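Local coordinates for fibronectin type III domain-containing protein (Simiduia agarivorans, PDB 6P2K) that probably hydrolyses the beta-1,4-glucan backbone of xyloglucan, as a glycoside hydrolase family 74 enzyme whose catalytic part is built from seven-bladed beta-propellers, at residues A27-M32 with K41-G46; V154-N159 with S183-Y188; G220-A225 with A244-N249; W314-G319 with A328-A333. All blocks are in the same frame, centred on the assembly; numbering follows the deposited sequence.

Interaction 1: residues A27-M32 with K41-G46; sequences ANVVYM and KSTNNG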
loop_
_atom_site.group_PDB
_atom_site.type_symbol
_atom_site.label_atom_id
_atom_site.label_comp_id
_atom_site.label_asym_id
_atom_site.label_seq_id
_atom_site.Cartn_x
_atom_site.Cartn_y
_atom_site.Cartn_z
ATOM N N ALA B 27 -14.983 38.450 40.460
ATOM C CA ALA B 27 -15.350 37.418 39.502
ATOM C C ALA B 27 -14.158 37.068 38.619
ATOM O O ALA B 27 -13.343 37.930 38.280
ATOM C CB ALA B 27 -16.531 37.880 38.652
ATOM N N ASN B 28 -14.056 35.785 38.269
ATOM C CA ASN B 28 -13.001 35.190 37.452
ATOM C C ASN B 28 -11.678 35.040 38.198
ATOM O O ASN B 28 -10.677 34.642 37.584
ATOM C CB ASN B 28 -12.777 35.967 36.148
ATOM C CG ASN B 28 -14.049 36.092 35.326
ATOM O OD1 ASN B 28 -14.753 35.107 35.107
ATOM N ND2 ASN B 28 -14.354 37.306 34.880
ATOM N N VAL B 29 -11.639 35.321 39.498
ATOM C CA VAL B 29 -10.446 35.118 40.316
ATOM C C VAL B 29 -10.621 33.832 41.114
ATOM O O VAL B 29 -11.548 33.713 41.922
ATOM C CB VAL B 29 -10.185 36.314 41.245
ATOM C CG1 VAL B 29 -9.012 36.011 42.158
ATOM C CG2 VAL B 29 -9.900 37.553 40.416
ATOM N N VAL B 30 -9.738 32.860 40.881
ATOM C CA VAL B 30 -9.814 31.556 41.528
ATOM C C VAL B 30 -8.424 31.118 41.965
ATOM O O VAL B 30 -7.408 31.501 41.375
ATOM C CB VAL B 30 -10.431 30.478 40.607
ATOM C CG1 VAL B 30 -11.909 30.750 40.385
ATOM C CG2 VAL B 30 -9.689 30.427 39.279
ATOM N N TYR B 31 -8.391 30.288 43.006
ATOM C CA TYR B 31 -7.168 29.686 43.513
ATOM C C TYR B 31 -7.303 28.174 43.445
ATOM O O TYR B 31 -8.388 27.630 43.681
ATOM C CB TYR B 31 -6.888 30.135 44.947
ATOM C CG TYR B 31 -6.611 31.615 45.048
ATOM C CD1 TYR B 31 -7.649 32.531 45.152
ATOM C CD2 TYR B 31 -5.311 32.098 45.015
ATOM C CE1 TYR B 31 -7.396 33.887 45.234
ATOM C CE2 TYR B 31 -5.049 33.450 45.097
ATOM C CZ TYR B 31 -6.092 34.339 45.206
ATOM O OH TYR B 31 -5.828 35.685 45.281
ATOM N N MET B 32 -6.207 27.498 43.104
ATOM C CA MET B 32 -6.191 26.046 43.000
ATOM C C MET B 32 -5.227 25.473 44.026
ATOM O O MET B 32 -4.091 25.945 44.151
ATOM C CB MET B 32 -5.795 25.584 41.597
ATOM C CG MET B 32 -5.972 24.085 41.396
ATOM S SD MET B 32 -4.416 23.185 41.481
ATOM C CE MET B 32 -3.702 23.722 39.940
ATOM N N LYS B 41 -2.893 30.664 41.170
ATOM C CA LYS B 41 -3.860 31.745 41.047
ATOM C C LYS B 41 -4.188 31.979 39.579
ATOM O O LYS B 41 -3.341 31.797 38.698
ATOM C CB LYS B 41 -3.318 33.036 41.679
ATOM C CG LYS B 41 -4.281 34.212 41.688
ATOM C CD LYS B 41 -3.612 35.464 42.245
ATOM C CE LYS B 41 -4.596 36.624 42.341
ATOM N NZ LYS B 41 -4.174 37.650 43.336
ATOM N N SER B 42 -5.431 32.383 39.318
ATOM C CA SER B 42 -5.845 32.779 37.980
ATOM C C SER B 42 -6.843 33.920 38.092
ATOM O O SER B 42 -7.735 33.889 38.948
ATOM C CB SER B 42 -6.480 31.607 37.218
ATOM O OG SER B 42 -7.378 32.078 36.223
ATOM N N THR B 43 -6.692 34.925 37.228
ATOM C CA THR B 43 -7.625 36.046 37.177
ATOM C C THR B 43 -8.475 36.047 35.912
ATOM O O THR B 43 -9.160 37.037 35.640
ATOM C CB THR B 43 -6.884 37.378 37.296
ATOM O OG1 THR B 43 -6.086 37.590 36.124
ATOM C CG2 THR B 43 -5.991 37.394 38.527
ATOM N N ASN B 44 -8.459 34.964 35.138
ATOM C CA ASN B 44 -9.317 34.829 33.967
ATOM C C ASN B 44 -10.124 33.540 34.040
ATOM O O ASN B 44 -10.387 32.888 33.025
ATOM C CB ASN B 44 -8.503 34.898 32.675
ATOM C CG ASN B 44 -7.284 33.990 32.692
ATOM O OD1 ASN B 44 -7.212 33.036 33.464
ATOM N ND2 ASN B 44 -6.322 34.284 31.825
ATOM N N ASN B 45 -10.523 33.161 35.257
ATOM C CA ASN B 45 -11.342 31.973 35.511
ATOM C C ASN B 45 -10.712 30.712 34.922
ATOM O O ASN B 45 -11.394 29.857 34.350
ATOM C CB ASN B 45 -12.770 32.160 34.992
ATOM C CG ASN B 45 -13.764 31.257 35.697
ATOM O OD1 ASN B 45 -13.654 31.021 36.900
ATOM N ND2 ASN B 45 -14.731 30.736 34.950
ATOM N N GLY B 46 -9.397 30.592 35.065
ATOM C CA GLY B 46 -8.716 29.361 34.736
ATOM C C GLY B 46 -8.238 29.225 33.310
ATOM O O GLY B 46 -7.791 28.134 32.934
#
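Tyr31 and Lys41 lie side by side on one face of a beta hairpin, their side chains pointing the same way. With CG anti to its backbone N (chi1 -176°) and the rest of its chain extended, Lys41 keeps its methylenes against the phenol: CG is 3.6 Å from Tyr31 CE2. Lys41 NZ then makes a weak hydrogen bond of 3.2 Å to Tyr31 OH, while its stronger partner is the carbonyl of Gly87. On the other face Val30 and Ser42 form a hydrogen-bonded antiparallel pair, and Val30 CG2 rests 4.0 Å from Ser42 CB. Ser42 OG serves the turn that follows it, accepting from Gly46 N at 2.8 Å and donating to Asn44 OD1; bonded twice, it probably helps hold that turn. Where the hairpin opens, the side chains of Asn28 and Asn45 cross at about a right angle with their amide planes 52° apart. Asn28 OD1 meets carbon there, 3.6 Å from Asn45 CB, and the polar link is made by the backbone, Asn45 N to Asn28 O at 2.8 Å. The sequence from Ser42 onward, with Trp49 packed on Val30, is consistent with the Asp-box turn of propeller blades, Asn44 standing where an aspartate is usual. Strand register thus rests on backbone bonds and probably depends little on the weak lysine-tyrosine bond, the lysine lying alongside the phenol mainly with its aliphatic part.

Interaction 2: residues V154-N159 with S183-Y188; sequences VTFDSN and SNKGVY
Phe156 drives its edge onto the face of Tyr188, with CD1 standing 3.7 Å above the centre of the tyrosine ring. The rings make an edge-to-face pair with centroids 4.9 Å apart and planes inclined at 56°. Farther out on the same ring, Phe156 CE1 meets the aliphatic CG of Lys185 at 3.9 Å. The backbone closes in as well, since Phe156 O is 3.3 Å from Tyr188 CE2. An alanine in place of Tyr188 would probably open a gap beside Phe156 and leave that ring freer to turn. This buried half joins two successive blades of the propeller: strand 152-155 is the outermost strand of one four-stranded sheet, and strand 187-190 is an inner strand of the next. The other side of the contact, where Asp157 and Asn159 are partly exposed, is polar and lies at the corner where the chain leaves the first blade. Lys185, bent at chi2 and chi4, reaches there from a buried position to form a salt bridge with Asp157; the modelled 2.4 Å between Lys185 NZ and Asp157 OD1 is doubtful as a precise length. Lys185 NZ is also bonded to the carbonyl of Gly137, and only weakly to Asn159 O at 3.4 Å. Asp157 OD1 accepts from Asn159 N at 3.0 Å as well, closing an Asx turn in which the amide N approaches from above the carboxylate plane.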
loop_
_atom_site.group_PDB
_atom_site.type_symbol
_atom_site.label_atom_id
_atom_site.label_comp_id
_atom_site.label_asym_id
_atom_site.label_seq_id
_atom_site.Cartn_x
_atom_site.Cartn_y
_atom_site.Cartn_z
ATOM N N VAL B 154 -10.310 25.747 70.504
ATOM C CA VAL B 154 -11.581 25.311 71.068
ATOM C C VAL B 154 -11.697 23.809 70.863
ATOM O O VAL B 154 -11.585 23.316 69.734
ATOM C CB VAL B 154 -12.767 26.049 70.427
ATOM C CG1 VAL B 154 -14.083 25.462 70.918
ATOM C CG2 VAL B 154 -12.698 27.529 70.740
ATOM N N THR B 155 -11.914 23.080 71.952
ATOM C CA THR B 155 -12.104 21.638 71.911
ATOM C C THR B 155 -13.596 21.336 71.896
ATOM O O THR B 155 -14.359 21.933 72.663
ATOM C CB THR B 155 -11.441 20.965 73.119
ATOM O OG1 THR B 155 -10.029 21.216 73.097
ATOM C CG2 THR B 155 -11.693 19.463 73.104
ATOM N N PHE B 156 -14.015 20.423 71.017
ATOM C CA PHE B 156 -15.395 19.961 71.005
ATOM C C PHE B 156 -15.532 18.458 71.217
ATOM O O PHE B 156 -16.661 17.956 71.252
ATOM C CB PHE B 156 -16.103 20.376 69.703
ATOM C CG PHE B 156 -15.449 19.868 68.445
ATOM C CD1 PHE B 156 -15.787 18.630 67.918
ATOM C CD2 PHE B 156 -14.520 20.643 67.771
ATOM C CE1 PHE B 156 -15.197 18.169 66.756
ATOM C CE2 PHE B 156 -13.926 20.188 66.608
ATOM C CZ PHE B 156 -14.265 18.949 66.100
ATOM N N ASP B 157 -14.428 17.730 71.365
ATOM C CA ASP B 157 -14.478 16.323 71.743
ATOM C C ASP B 157 -13.181 15.974 72.456
ATOM O O ASP B 157 -12.095 16.285 71.957
ATOM C CB ASP B 157 -14.689 15.416 70.525
ATOM C CG ASP B 157 -14.709 13.944 70.893
ATOM O OD1 ASP B 157 -13.627 13.320 70.922
ATOM O OD2 ASP B 157 -15.808 13.413 71.166
ATOM N N SER B 158 -13.300 15.331 73.619
ATOM C CA SER B 158 -12.156 15.085 74.487
ATOM C C SER B 158 -11.427 13.786 74.179
ATOM O O SER B 158 -10.300 13.597 74.651
ATOM C CB SER B 158 -12.603 15.061 75.952
ATOM O OG SER B 158 -13.637 16.001 76.185
ATOM N N ASN B 159 -12.034 12.894 73.404
ATOM C CA ASN B 159 -11.451 11.579 73.190
ATOM C C ASN B 159 -10.273 11.659 72.225
ATOM O O ASN B 159 -10.403 12.170 71.108
ATOM C CB ASN B 159 -12.509 10.620 72.655
ATOM C CG ASN B 159 -12.125 9.176 72.853
ATOM O OD1 ASN B 159 -10.977 8.867 73.171
ATOM N ND2 ASN B 159 -13.083 8.277 72.663
ATOM N N SER B 183 -17.529 16.287 60.882
ATOM C CA SER B 183 -16.272 15.643 61.231
ATOM C C SER B 183 -16.471 14.138 61.314
ATOM O O SER B 183 -17.594 13.632 61.297
ATOM C CB SER B 183 -15.724 16.186 62.557
ATOM O OG SER B 183 -14.670 15.375 63.039
ATOM N N ASN B 184 -15.351 13.419 61.393
ATOM C CA ASN B 184 -15.419 12.017 61.779
ATOM C C ASN B 184 -15.878 11.861 63.223
ATOM O O ASN B 184 -16.278 10.763 63.623
ATOM C CB ASN B 184 -14.064 11.335 61.575
ATOM C CG ASN B 184 -13.747 11.088 60.107
ATOM O OD1 ASN B 184 -14.633 10.779 59.306
ATOM N ND2 ASN B 184 -12.475 11.228 59.747
ATOM N N LYS B 185 -15.813 12.930 64.018
ATOM C CA LYS B 185 -16.431 12.910 65.338
ATOM C C LYS B 185 -17.945 12.814 65.226
ATOM O O LYS B 185 -18.597 12.131 66.027
ATOM C CB LYS B 185 -16.040 14.167 66.116
ATOM C CG LYS B 185 -14.546 14.373 66.286
ATOM C CD LYS B 185 -13.913 13.169 66.960
ATOM C CE LYS B 185 -12.489 13.458 67.397
ATOM N NZ LYS B 185 -12.388 13.712 68.855
ATOM N N GLY B 186 -18.511 13.475 64.232
ATOM C CA GLY B 186 -19.933 13.654 64.069
ATOM C C GLY B 186 -20.215 15.098 63.711
ATOM O O GLY B 186 -19.298 15.897 63.513
ATOM N N VAL B 187 -21.496 15.441 63.623
ATOM C CA VAL B 187 -21.901 16.808 63.323
ATOM C C VAL B 187 -22.086 17.555 64.636
ATOM O O VAL B 187 -22.854 17.124 65.502
ATOM C CB VAL B 187 -23.186 16.835 62.484
ATOM C CG1 VAL B 187 -23.734 18.247 62.414
ATOM C CG2 VAL B 187 -22.904 16.308 61.095
ATOM N N TYR B 188 -21.369 18.662 64.786
ATOM C CA TYR B 188 -21.433 19.493 65.976
ATOM C C TYR B 188 -21.976 20.865 65.607
ATOM O O TYR B 188 -21.766 21.355 64.493
ATOM C CB TYR B 188 -20.053 19.625 66.637
ATOM C CG TYR B 188 -19.576 18.342 67.280
ATOM C CD1 TYR B 188 -19.131 17.279 66.505
ATOM C CD2 TYR B 188 -19.579 18.188 68.662
ATOM C CE1 TYR B 188 -18.704 16.104 67.083
ATOM C CE2 TYR B 188 -19.148 17.012 69.251
ATOM C CZ TYR B 188 -18.713 15.973 68.456
ATOM O OH TYR B 188 -18.282 14.798 69.029
#

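Interaction 3: residues G220-A225 with A244-N249; sequences GQVLYA and ATRTSN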
loop_
_atom_site.group_PDB
_atom_site.type_symbol
_atom_site.label_atom_id
_atom_site.label_comp_id
_atom_site.label_asym_id
_atom_site.label_seq_id
_atom_site.Cartn_x
_atom_site.Cartn_y
_atom_site.Cartn_z
ATOM N N GLY B 220 -30.615 28.868 56.756
ATOM C CA GLY B 220 -30.235 28.188 57.978
ATOM C C GLY B 220 -31.180 27.108 58.449
ATOM O O GLY B 220 -30.979 26.566 59.541
ATOM N N GLN B 221 -32.177 26.737 57.640
ATOM C CA GLN B 221 -33.291 25.941 58.134
ATOM C C GLN B 221 -33.237 24.471 57.726
ATOM O O GLN B 221 -33.974 23.662 58.299
ATOM C CB GLN B 221 -34.611 26.588 57.692
ATOM C CG GLN B 221 -34.707 27.994 58.250
ATOM C CD GLN B 221 -35.729 28.908 57.569
ATOM O OE1 GLN B 221 -35.402 30.026 57.193
ATOM N NE2 GLN B 221 -36.983 28.466 57.486
ATOM N N VAL B 222 -32.344 24.080 56.816
ATOM C CA VAL B 222 -32.174 22.677 56.443
ATOM C C VAL B 222 -30.690 22.342 56.388
ATOM O O VAL B 222 -29.879 23.142 55.909
ATOM C CB VAL B 222 -32.854 22.345 55.098
ATOM C CG1 VAL B 222 -32.849 20.848 54.881
ATOM C CG2 VAL B 222 -34.290 22.858 55.083
ATOM N N LEU B 223 -30.345 21.149 56.872
ATOM C CA LEU B 223 -28.976 20.651 56.907
ATOM C C LEU B 223 -28.891 19.343 56.132
ATOM O O LEU B 223 -29.721 18.448 56.324
ATOM C CB LEU B 223 -28.515 20.445 58.354
ATOM C CG LEU B 223 -27.103 19.914 58.621
ATOM C CD1 LEU B 223 -26.065 21.005 58.414
ATOM C CD2 LEU B 223 -27.001 19.335 60.031
ATOM N N TYR B 224 -27.888 19.235 55.260
ATOM C CA TYR B 224 -27.629 18.029 54.487
ATOM C C TYR B 224 -26.274 17.452 54.873
ATOM O O TYR B 224 -25.334 18.190 55.185
ATOM C CB TYR B 224 -27.656 18.308 52.978
ATOM C CG TYR B 224 -28.933 18.955 52.493
ATOM C CD1 TYR B 224 -30.011 18.186 52.076
ATOM C CD2 TYR B 224 -29.058 20.337 52.446
ATOM C CE1 TYR B 224 -31.178 18.774 51.629
ATOM C CE2 TYR B 224 -30.221 20.934 52.001
ATOM C CZ TYR B 224 -31.278 20.148 51.594
ATOM O OH TYR B 224 -32.438 20.740 51.152
ATOM N N ALA B 225 -26.171 16.126 54.841
ATOM C CA ALA B 225 -24.949 15.479 55.295
ATOM C C ALA B 225 -24.826 14.099 54.665
ATOM O O ALA B 225 -25.813 13.495 54.238
ATOM C CB ALA B 225 -24.918 15.370 56.823
ATOM N N ALA B 244 -30.839 14.247 55.158
ATOM C CA ALA B 244 -31.272 15.621 55.335
ATOM C C ALA B 244 -32.090 15.717 56.608
ATOM O O ALA B 244 -32.828 14.791 56.961
ATOM C CB ALA B 244 -32.100 16.119 54.146
ATOM N N THR B 245 -31.938 16.836 57.303
ATOM C CA THR B 245 -32.777 17.124 58.447
ATOM C C THR B 245 -33.005 18.618 58.505
ATOM O O THR B 245 -32.222 19.420 57.984
ATOM C CB THR B 245 -32.169 16.653 59.771
ATOM O OG1 THR B 245 -33.045 17.014 60.849
ATOM C CG2 THR B 245 -30.826 17.320 59.999
ATOM N N ARG B 246 -34.110 18.971 59.132
ATOM C CA ARG B 246 -34.339 20.341 59.517
ATOM C C ARG B 246 -33.480 20.686 60.724
ATOM O O ARG B 246 -33.104 19.817 61.517
ATOM C CB ARG B 246 -35.817 20.547 59.819
ATOM C CG ARG B 246 -36.736 20.253 58.649
ATOM C CD ARG B 246 -37.899 21.230 58.655
ATOM N NE ARG B 246 -37.621 22.453 57.901
ATOM C CZ ARG B 246 -38.045 23.669 58.241
ATOM N NH1 ARG B 246 -38.775 23.847 59.335
ATOM N NH2 ARG B 246 -37.737 24.712 57.482
ATOM N N THR B 247 -33.151 21.968 60.851
ATOM C CA THR B 247 -32.369 22.403 61.995
ATOM C C THR B 247 -33.233 22.756 63.212
ATOM O O THR B 247 -32.689 22.978 64.296
ATOM C CB THR B 247 -31.472 23.587 61.604
ATOM O OG1 THR B 247 -32.197 24.498 60.770
ATOM C CG2 THR B 247 -30.274 23.087 60.782
ATOM N N SER B 248 -34.543 22.897 63.018
ATOM C CA SER B 248 -35.479 23.042 64.140
ATOM C C SER B 248 -35.619 21.739 64.979
ATOM O O SER B 248 -35.499 21.808 66.146
ATOM C CB SER B 248 -36.813 23.664 63.690
ATOM O OG SER B 248 -37.535 22.898 62.741
ATOM N N ASN B 249 -35.783 20.570 64.369
ATOM C CA ASN B 249 -35.854 19.253 64.956
ATOM C C ASN B 249 -34.817 18.382 64.272
ATOM O O ASN B 249 -34.802 18.289 63.041
ATOM C CB ASN B 249 -37.240 18.617 64.789
ATOM C CG ASN B 249 -38.380 19.606 64.881
ATOM O OD1 ASN B 249 -38.415 20.583 64.142
ATOM N ND2 ASN B 249 -39.365 19.307 65.722
HETATM O O HOH W 1 -35.786 24.500 60.319
#
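Thr247 OG1 donates to Gly220 O at 2.7 Å, in the carbonyl plane and on a lone pair. The hydroxyl is put there by the first torsion, which sets OG1 between the backbone N and the carbonyl carbon (chi1 42°). Thr247 N meanwhile bonds to Gln221 O at 3.2 Å from above that carbonyl's plane. A valine in place of Thr247 would probably leave Gly220 O without its hydroxyl mate and loosen the end of the hairpin. Next along, Leu223 and Thr245 exchange two nearly straight backbone bonds, Leu223 N to Thr245 O measuring 2.8 Å. On the face carrying Val222, Tyr224 and Arg246, Ala244 CB packs 3.6 Å from Tyr224 CD1. The Arg246 guanidinium presents one face to Gln221 O, and a water over that face donates to the same oxygen. Farther out, the phenol hydroxyl of Tyr224 is bonded to His279 and Trp299, and Trp299 also touches Val222 and Arg246. On the other face Trp252 packs against Leu223 and Thr245, whose hydroxyl is bonded to the backbone N of Asn251. Paired so, strands 222-228 and 241-246 are the inner hairpin of a four-stranded antiparallel beta-propeller blade, leaning on the blade that follows.

Interaction 4: residues W314-G319 with A328-A333; sequences WDSYDG and ATPPNA
Pro331 lies over the indole of Trp314 in a CH-pi contact: its CG is 3.8 Å from the centroid of the six-membered ring and 16° off the ring normal. Pro331 CB adds a touch at Trp314 CZ3, 3.9 Å away. A single hydrogen bond crosses the contact, from Tyr317 N to Thr329 OG1, 2.9 Å long and almost straight at 175°. Within its own segment Asp315 OD1 accepts from Ser316 N at 2.7 Å, the amide N standing above the carboxylate plane. The remaining touches are van der Waals ones: Pro331 CD sits 3.4 Å from Asp315 O, and Pro330 CG is 3.7 Å from Ser316 OG. A cis peptide bond precedes Pro330, turning the chain between the threonine that takes the hydrogen bond and the proline that covers the indole. Asp318 bonds through its carbonyl to Ser468 of a second subunit. Apart from Trp314, which ends strand 304-314, both segments lie in the loop to strand 336-338, a connection between successive propeller blades, each a four-stranded antiparallel sheet. Trp314 reaches into the second of these, stacking with Trp371 of strand 368-373 and meeting Tyr358 of strand 358-363.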
loop_
_atom_site.group_PDB
_atom_site.type_symbol
_atom_site.label_atom_id
_atom_site.label_comp_id
_atom_site.label_asym_id
_atom_site.label_seq_id
_atom_site.Cartn_x
_atom_site.Cartn_y
_atom_site.Cartn_z
ATOM N N TRP B 314 -23.029 16.264 35.171
ATOM C CA TRP B 314 -21.771 15.922 34.522
ATOM C C TRP B 314 -21.692 14.404 34.513
ATOM O O TRP B 314 -22.030 13.765 35.512
ATOM C CB TRP B 314 -20.584 16.533 35.272
ATOM C CG TRP B 314 -19.330 16.704 34.462
ATOM C CD1 TRP B 314 -19.198 16.614 33.103
ATOM C CD2 TRP B 314 -18.027 16.998 34.976
ATOM N NE1 TRP B 314 -17.886 16.833 32.744
ATOM C CE2 TRP B 314 -17.150 17.072 33.876
ATOM C CE3 TRP B 314 -17.516 17.202 36.262
ATOM C CZ2 TRP B 314 -15.793 17.346 34.025
ATOM C CZ3 TRP B 314 -16.167 17.473 36.407
ATOM C CH2 TRP B 314 -15.323 17.545 35.294
ATOM N N ASP B 315 -21.268 13.824 33.392
ATOM C CA ASP B 315 -21.416 12.384 33.218
ATOM C C ASP B 315 -20.293 11.852 32.331
ATOM O O ASP B 315 -19.353 12.574 31.988
ATOM C CB ASP B 315 -22.796 12.061 32.633
ATOM C CG ASP B 315 -23.323 10.716 33.087
ATOM O OD1 ASP B 315 -22.516 9.893 33.576
ATOM O OD2 ASP B 315 -24.543 10.482 32.949
ATOM N N SER B 316 -20.413 10.575 31.955
ATOM C CA SER B 316 -19.443 9.908 31.100
ATOM C C SER B 316 -19.178 10.730 29.848
ATOM O O SER B 316 -20.060 11.423 29.336
ATOM C CB SER B 316 -19.953 8.522 30.693
ATOM O OG SER B 316 -20.466 7.828 31.812
ATOM N N TYR B 317 -17.948 10.650 29.354
ATOM C CA TYR B 317 -17.579 11.355 28.136
ATOM C C TYR B 317 -18.445 10.887 26.975
ATOM O O TYR B 317 -18.515 9.691 26.678
ATOM C CB TYR B 317 -16.099 11.130 27.825
ATOM C CG TYR B 317 -15.641 11.801 26.552
ATOM C CD1 TYR B 317 -15.479 13.180 26.490
ATOM C CD2 TYR B 317 -15.371 11.057 25.414
ATOM C CE1 TYR B 317 -15.056 13.797 25.325
ATOM C CE2 TYR B 317 -14.949 11.665 24.245
ATOM C CZ TYR B 317 -14.795 13.037 24.206
ATOM O OH TYR B 317 -14.376 13.648 23.043
ATOM N N ASP B 318 -19.116 11.838 26.327
ATOM C CA ASP B 318 -19.944 11.562 25.160
ATOM C C ASP B 318 -19.656 12.527 24.018
ATOM O O ASP B 318 -20.446 12.598 23.070
ATOM C CB ASP B 318 -21.433 11.620 25.527
ATOM C CG ASP B 318 -21.841 12.963 26.114
ATOM O OD1 ASP B 318 -20.982 13.865 26.227
ATOM O OD2 ASP B 318 -23.028 13.116 26.470
ATOM N N GLY B 319 -18.556 13.277 24.091
ATOM C CA GLY B 319 -18.232 14.280 23.103
ATOM C C GLY B 319 -18.735 15.673 23.416
ATOM O O GLY B 319 -18.375 16.615 22.701
ATOM N N ALA B 328 -9.993 10.784 31.374
ATOM C CA ALA B 328 -10.427 10.342 32.698
ATOM C C ALA B 328 -11.948 10.423 32.741
ATOM O O ALA B 328 -12.514 11.485 33.017
ATOM C CB ALA B 328 -9.790 11.191 33.795
ATOM N N THR B 329 -12.611 9.298 32.472
ATOM C CA THR B 329 -14.060 9.264 32.370
ATOM C C THR B 329 -14.591 7.968 32.965
ATOM O O THR B 329 -13.967 6.907 32.798
ATOM C CB THR B 329 -14.516 9.398 30.908
ATOM O OG1 THR B 329 -15.930 9.191 30.818
ATOM C CG2 THR B 329 -13.798 8.384 30.020
ATOM N N PRO B 330 -15.721 8.015 33.694
ATOM C CA PRO B 330 -16.449 9.218 34.119
ATOM C C PRO B 330 -15.610 10.102 35.036
ATOM O O PRO B 330 -14.627 9.619 35.593
ATOM C CB PRO B 330 -17.657 8.651 34.876
ATOM C CG PRO B 330 -17.832 7.282 34.345
ATOM C CD PRO B 330 -16.444 6.787 34.065
ATOM N N PRO B 331 -15.972 11.375 35.175
ATOM C CA PRO B 331 -15.243 12.233 36.113
ATOM C C PRO B 331 -15.364 11.701 37.534
ATOM O O PRO B 331 -16.418 11.209 37.945
ATOM C CB PRO B 331 -15.929 13.597 35.965
ATOM C CG PRO B 331 -16.720 13.517 34.698
ATOM C CD PRO B 331 -17.091 12.082 34.529
ATOM N N ASN B 332 -14.266 11.782 38.275
ATOM C CA ASN B 332 -14.295 11.625 39.729
ATOM C C ASN B 332 -14.272 13.034 40.312
ATOM O O ASN B 332 -13.210 13.648 40.441
ATOM C CB ASN B 332 -13.129 10.782 40.235
ATOM C CG ASN B 332 -12.849 11.006 41.718
ATOM O OD1 ASN B 332 -11.724 11.315 42.111
ATOM N ND2 ASN B 332 -13.883 10.868 42.542
ATOM N N ALA B 333 -15.453 13.552 40.644
ATOM C CA ALA B 333 -15.589 14.921 41.140
ATOM C C ALA B 333 -15.274 14.935 42.634
ATOM O O ALA B 333 -16.160 14.961 43.493
ATOM C CB ALA B 333 -16.984 15.459 40.850
#

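Interactions 1 and 3 each hold the two inner strands of a single blade, and there backbone hydrogen bonds carry most of the polar load. Interaction 2 instead spans successive blades and relies on rings and a salt bridge, whereas interaction 4 ties the two ends of an inter-sheet loop by a proline on an indole and one hydroxyl. Interactions 1 and 2 are the more buried; interactions 3 and 4 are partly open, and among the four only interaction 4 has segments touched by another subunit. Interactions 2 and 3, their centres about 19 Å apart, touch where Val187 CG1 meets Leu223 CD2 at 4.2 Å, so neighbouring blades are linked through apolar side chains. All four lie away from the zinc sites.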